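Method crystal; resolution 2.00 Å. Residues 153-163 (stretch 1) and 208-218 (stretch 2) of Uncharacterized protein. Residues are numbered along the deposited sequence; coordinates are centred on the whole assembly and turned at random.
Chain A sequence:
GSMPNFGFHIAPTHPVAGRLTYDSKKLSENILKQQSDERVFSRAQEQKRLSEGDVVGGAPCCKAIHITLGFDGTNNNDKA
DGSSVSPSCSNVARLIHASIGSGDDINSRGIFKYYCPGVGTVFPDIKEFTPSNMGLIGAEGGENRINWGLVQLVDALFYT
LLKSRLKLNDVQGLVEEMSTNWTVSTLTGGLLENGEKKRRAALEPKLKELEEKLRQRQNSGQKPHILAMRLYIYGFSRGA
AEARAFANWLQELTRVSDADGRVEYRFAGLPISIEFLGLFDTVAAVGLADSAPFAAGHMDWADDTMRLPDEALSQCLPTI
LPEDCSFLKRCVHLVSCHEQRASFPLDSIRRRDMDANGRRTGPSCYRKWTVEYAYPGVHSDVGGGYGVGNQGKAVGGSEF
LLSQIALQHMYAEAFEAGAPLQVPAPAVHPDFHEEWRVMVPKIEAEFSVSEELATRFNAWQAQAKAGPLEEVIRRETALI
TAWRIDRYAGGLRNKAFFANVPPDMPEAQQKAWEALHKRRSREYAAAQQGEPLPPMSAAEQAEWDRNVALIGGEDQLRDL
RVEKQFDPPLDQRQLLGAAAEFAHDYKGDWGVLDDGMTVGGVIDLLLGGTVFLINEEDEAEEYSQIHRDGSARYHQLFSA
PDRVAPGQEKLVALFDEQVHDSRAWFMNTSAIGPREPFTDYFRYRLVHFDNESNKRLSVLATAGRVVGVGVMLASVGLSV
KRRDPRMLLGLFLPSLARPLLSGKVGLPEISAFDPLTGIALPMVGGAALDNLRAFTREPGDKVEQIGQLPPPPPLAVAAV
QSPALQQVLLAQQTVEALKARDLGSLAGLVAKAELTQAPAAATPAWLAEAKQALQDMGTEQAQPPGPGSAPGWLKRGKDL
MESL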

# COMPACT_ATOMS: atom_id res chain seq x y z
N LEU A 153 2.52 16.02 -13.26
CA LEU A 153 2.99 17.35 -12.88
C LEU A 153 3.38 18.11 -14.14
O LEU A 153 3.09 19.32 -14.30
N VAL A 154 4.06 17.39 -15.03
CA VAL A 154 4.46 17.94 -16.31
C VAL A 154 3.19 18.36 -17.05
O VAL A 154 3.13 19.47 -17.58
N ASP A 155 2.19 17.48 -17.04
CA ASP A 155 0.90 17.74 -17.68
C ASP A 155 0.22 18.99 -17.13
O ASP A 155 -0.29 19.80 -17.90
N ALA A 156 0.21 19.14 -15.81
CA ALA A 156 -0.38 20.31 -15.18
C ALA A 156 0.29 21.60 -15.64
O ALA A 156 -0.41 22.57 -15.97
N LEU A 157 1.62 21.62 -15.67
CA LEU A 157 2.32 22.83 -16.15
C LEU A 157 2.02 23.07 -17.63
O LEU A 157 1.72 24.19 -18.04
N PHE A 158 2.11 22.00 -18.41
CA PHE A 158 1.89 22.01 -19.85
C PHE A 158 0.54 22.62 -20.17
O PHE A 158 0.42 23.44 -21.07
N TYR A 159 -0.49 22.23 -19.42
CA TYR A 159 -1.81 22.80 -19.63
C TYR A 159 -1.84 24.24 -19.18
O TYR A 159 -2.48 25.09 -19.80
N THR A 160 -1.15 24.51 -18.07
CA THR A 160 -1.13 25.87 -17.55
C THR A 160 -0.61 26.84 -18.61
O THR A 160 -1.21 27.89 -18.83
N LEU A 161 0.47 26.46 -19.29
CA LEU A 161 1.13 27.36 -20.25
C LEU A 161 0.55 27.30 -21.66
O LEU A 161 0.36 28.33 -22.30
N LEU A 162 0.25 26.10 -22.15
CA LEU A 162 -0.10 25.92 -23.56
C LEU A 162 -1.56 25.55 -23.84
O LEU A 162 -1.94 25.39 -25.00
N LYS A 163 -2.36 25.40 -22.79
CA LYS A 163 -3.79 25.10 -22.94
C LYS A 163 -4.10 23.79 -23.68
O LYS A 163 -5.16 23.63 -24.30
N LYS A 208 12.61 21.40 -19.99
CA LYS A 208 13.32 22.49 -20.64
C LYS A 208 12.37 23.32 -21.49
O LYS A 208 12.43 24.55 -21.44
N GLU A 209 11.49 22.65 -22.23
CA GLU A 209 10.47 23.35 -23.02
C GLU A 209 9.68 24.27 -22.11
O GLU A 209 9.44 25.43 -22.42
N LEU A 210 9.27 23.72 -20.97
CA LEU A 210 8.39 24.44 -20.06
C LEU A 210 9.11 25.61 -19.42
O LEU A 210 8.53 26.68 -19.22
N GLU A 211 10.39 25.40 -19.10
CA GLU A 211 11.19 26.46 -18.51
C GLU A 211 11.39 27.58 -19.51
O GLU A 211 11.37 28.76 -19.13
N GLU A 212 11.60 27.21 -20.77
CA GLU A 212 11.76 28.16 -21.88
C GLU A 212 10.51 29.00 -22.03
O GLU A 212 10.60 30.22 -22.18
N LYS A 213 9.34 28.35 -22.01
CA LYS A 213 8.07 29.08 -22.07
C LYS A 213 7.92 30.06 -20.90
O LYS A 213 7.47 31.20 -21.09
N LEU A 214 8.31 29.63 -19.71
CA LEU A 214 8.18 30.47 -18.52
C LEU A 214 9.13 31.66 -18.66
O LEU A 214 8.78 32.78 -18.29
N ARG A 215 10.31 31.41 -19.21
CA ARG A 215 11.21 32.50 -19.54
C ARG A 215 10.56 33.51 -20.49
O ARG A 215 10.59 34.71 -20.23
N GLN A 216 9.95 33.03 -21.57
CA GLN A 216 9.34 33.93 -22.54
C GLN A 216 8.28 34.82 -21.88
O GLN A 216 8.24 36.04 -22.10
N ARG A 217 7.45 34.20 -21.05
CA ARG A 217 6.32 34.88 -20.43
C ARG A 217 6.79 35.91 -19.45
O ARG A 217 6.18 36.97 -19.32
N GLN A 218 7.88 35.58 -18.75
CA GLN A 218 8.45 36.50 -17.76
C GLN A 218 9.12 37.70 -18.45
O GLN A 218 8.94 38.84 -18.02

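Residues 153-162 and 208-218 are both helical, and their axes run in broadly the same direction, inclined by 33° and 10.5 Å apart at closest approach. The backbones come nearest at Phe-158 and Leu-210, whose CA atoms lie 6.9 Å apart. Contact buries 456 Å², summed over both sides, and no hydrogen bond crosses it, so the fit rests on shape.

Two reciprocal knobs define that fit. Leu-210, with CA-to-CB directed toward the first helix and an m,t rotamer, enters the hollow formed by Val-154, Leu-157, Phe-158 and Leu-161. Its CD1 reaches 3.7 Å from Leu-157 CD2 and 4.2 Å from Val-154 CG1, while its CD2 lies 4.1 Å from Phe-158 CD1 and 4.3 Å from Leu-161 CD1. The phenyl ring (chi1 t) therefore walls the hollow with its edge, since Leu-210 CD2 lies near the ring plane.

Leu-161, also m,t and directed toward its partner, fills the return hollow among Leu-210, Lys-213, Leu-214 and Arg-217. Its CD1 is 4.0 Å from Lys-213 CB and 3.8 Å from the backbone atom Leu-210 O; its CD2 meets Leu-214 CD2 at 3.7 Å and Arg-217 CD at 3.5 Å. Arg-217 CD is the closest arginine atom, and the guanidinium lies obliquely beside the same methyl; NH1 and NH2 are hydrogen-bonded elsewhere in the structure.

Leu-157 (t,p) links the neighboring layers, with its CD2 also 4.3 Å from Leu-214 CD1. Leu-214 starts sideways, but its m,t rotamer brings its end nearer the first helix. Leu-162 likewise starts sideways; its chi2 of 139° lies between wells, and its CD2 packs 3.9 Å from Lys-213 CE, a contact between aliphatic carbons. No polar bond joins the stretches; within the helices, Thr-160 OG1 donates to Ala-156 O at 2.7 Å, and Gln-216 NE2 to Glu-212 OE1 at 3.2 Å.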

# COMPACT_ATOMS: atom_id res chain seq x y z
CB LEU A 153 4.21 17.22 -11.97
CG LEU A 153 4.09 16.53 -10.60
CD1 LEU A 153 5.37 16.78 -9.82
CD2 LEU A 153 2.88 17.02 -9.81
CB VAL A 154 5.29 16.93 -17.14
CG1 VAL A 154 5.41 17.39 -18.59
CG2 VAL A 154 6.67 16.72 -16.55
CB ASP A 155 -0.03 16.54 -17.50
CG ASP A 155 -1.36 16.71 -18.22
OD1 ASP A 155 -1.37 16.67 -19.47
OD2 ASP A 155 -2.41 16.88 -17.56
CB ALA A 156 -0.33 20.19 -13.66
CB LEU A 157 3.83 22.72 -15.91
CG LEU A 157 4.67 24.00 -15.99
CD1 LEU A 157 4.01 25.12 -15.19
CD2 LEU A 157 6.09 23.77 -15.50
CB PHE A 158 1.95 20.57 -20.37
CG PHE A 158 2.04 20.45 -21.86
CD1 PHE A 158 3.26 20.62 -22.51
CD2 PHE A 158 0.93 20.10 -22.62
CE1 PHE A 158 3.37 20.49 -23.88
CE2 PHE A 158 1.02 19.97 -24.00
CZ PHE A 158 2.24 20.16 -24.63
CB TYR A 159 -2.91 22.03 -18.89
CG TYR A 159 -4.31 22.50 -19.23
CD1 TYR A 159 -4.91 23.55 -18.54
CD2 TYR A 159 -5.04 21.90 -20.25
CE1 TYR A 159 -6.19 23.98 -18.85
CE2 TYR A 159 -6.30 22.31 -20.57
CZ TYR A 159 -6.88 23.35 -19.87
OH TYR A 159 -8.14 23.77 -20.19
CB THR A 160 -0.29 25.97 -16.27
OG1 THR A 160 -0.87 25.13 -15.25
CG2 THR A 160 -0.27 27.39 -15.77
CB LEU A 161 2.63 27.06 -20.29
CG LEU A 161 3.34 27.25 -18.94
CD1 LEU A 161 4.77 26.72 -18.96
CD2 LEU A 161 3.34 28.71 -18.55
CB LEU A 162 0.81 24.86 -24.18
CG LEU A 162 2.22 25.34 -24.50
CD1 LEU A 162 3.26 24.28 -24.14
CD2 LEU A 162 2.31 25.71 -25.98
CB LYS A 163 -4.53 26.27 -23.59
CG LYS A 163 -4.30 27.60 -22.89
CD LYS A 163 -4.56 27.51 -21.38
CE LYS A 163 -4.24 28.84 -20.70
NZ LYS A 163 -4.42 28.79 -19.21
CB LYS A 208 14.50 21.97 -21.46
CG LYS A 208 15.68 21.54 -20.59
CD LYS A 208 16.82 20.96 -21.40
CE LYS A 208 17.96 20.52 -20.49
NZ LYS A 208 18.78 19.45 -21.13
CB GLU A 209 9.47 22.38 -23.63
CG GLU A 209 9.88 21.67 -24.90
CD GLU A 209 8.81 20.68 -25.34
OE1 GLU A 209 7.60 20.99 -25.20
OE2 GLU A 209 9.18 19.59 -25.82
CB LEU A 210 7.86 23.49 -18.98
CG LEU A 210 7.00 22.36 -19.55
CD1 LEU A 210 6.31 21.54 -18.46
CD2 LEU A 210 6.00 22.88 -20.54
CB GLU A 211 12.54 25.93 -18.06
CG GLU A 211 13.28 26.94 -17.20
CD GLU A 211 14.51 26.37 -16.52
OE1 GLU A 211 15.04 25.34 -17.00
OE2 GLU A 211 14.96 26.96 -15.52
CB GLU A 212 11.98 27.41 -23.21
CG GLU A 212 13.10 27.95 -24.11
CD GLU A 212 13.26 29.46 -24.08
OE1 GLU A 212 12.58 30.16 -24.87
OE2 GLU A 212 14.08 29.94 -23.28
CB LYS A 213 6.89 28.13 -22.10
CG LYS A 213 6.94 27.09 -23.21
CD LYS A 213 6.64 27.68 -24.59
CE LYS A 213 6.06 26.61 -25.55
NZ LYS A 213 5.82 27.15 -26.93
CB LEU A 214 8.48 29.67 -17.25
CG LEU A 214 7.31 28.78 -16.83
CD1 LEU A 214 7.74 27.72 -15.81
CD2 LEU A 214 6.16 29.62 -16.29
CB ARG A 215 12.49 31.94 -20.15
CG ARG A 215 13.50 33.01 -20.52
CD ARG A 215 14.69 32.41 -21.24
NE ARG A 215 15.94 32.78 -20.58
CZ ARG A 215 16.89 31.91 -20.21
NH1 ARG A 215 16.74 30.61 -20.46
NH2 ARG A 215 17.99 32.35 -19.61
CB GLN A 216 8.69 33.14 -23.69
CG GLN A 216 9.67 32.49 -24.67
CD GLN A 216 8.96 31.54 -25.62
OE1 GLN A 216 7.80 31.73 -25.95
NE2 GLN A 216 9.66 30.49 -26.03
CB ARG A 217 5.41 33.88 -19.71
CG ARG A 217 4.82 32.83 -20.62
CD ARG A 217 3.95 31.88 -19.84
NE ARG A 217 2.63 32.44 -19.55
CZ ARG A 217 2.26 32.90 -18.37
NH1 ARG A 217 3.11 32.85 -17.35
NH2 ARG A 217 1.04 33.38 -18.18
CB GLN A 218 9.45 35.75 -16.87
CG GLN A 218 10.31 36.64 -15.98
CD GLN A 218 9.62 37.02 -14.68
OE1 GLN A 218 8.75 37.89 -14.65
NE2 GLN A 218 9.99 36.34 -13.59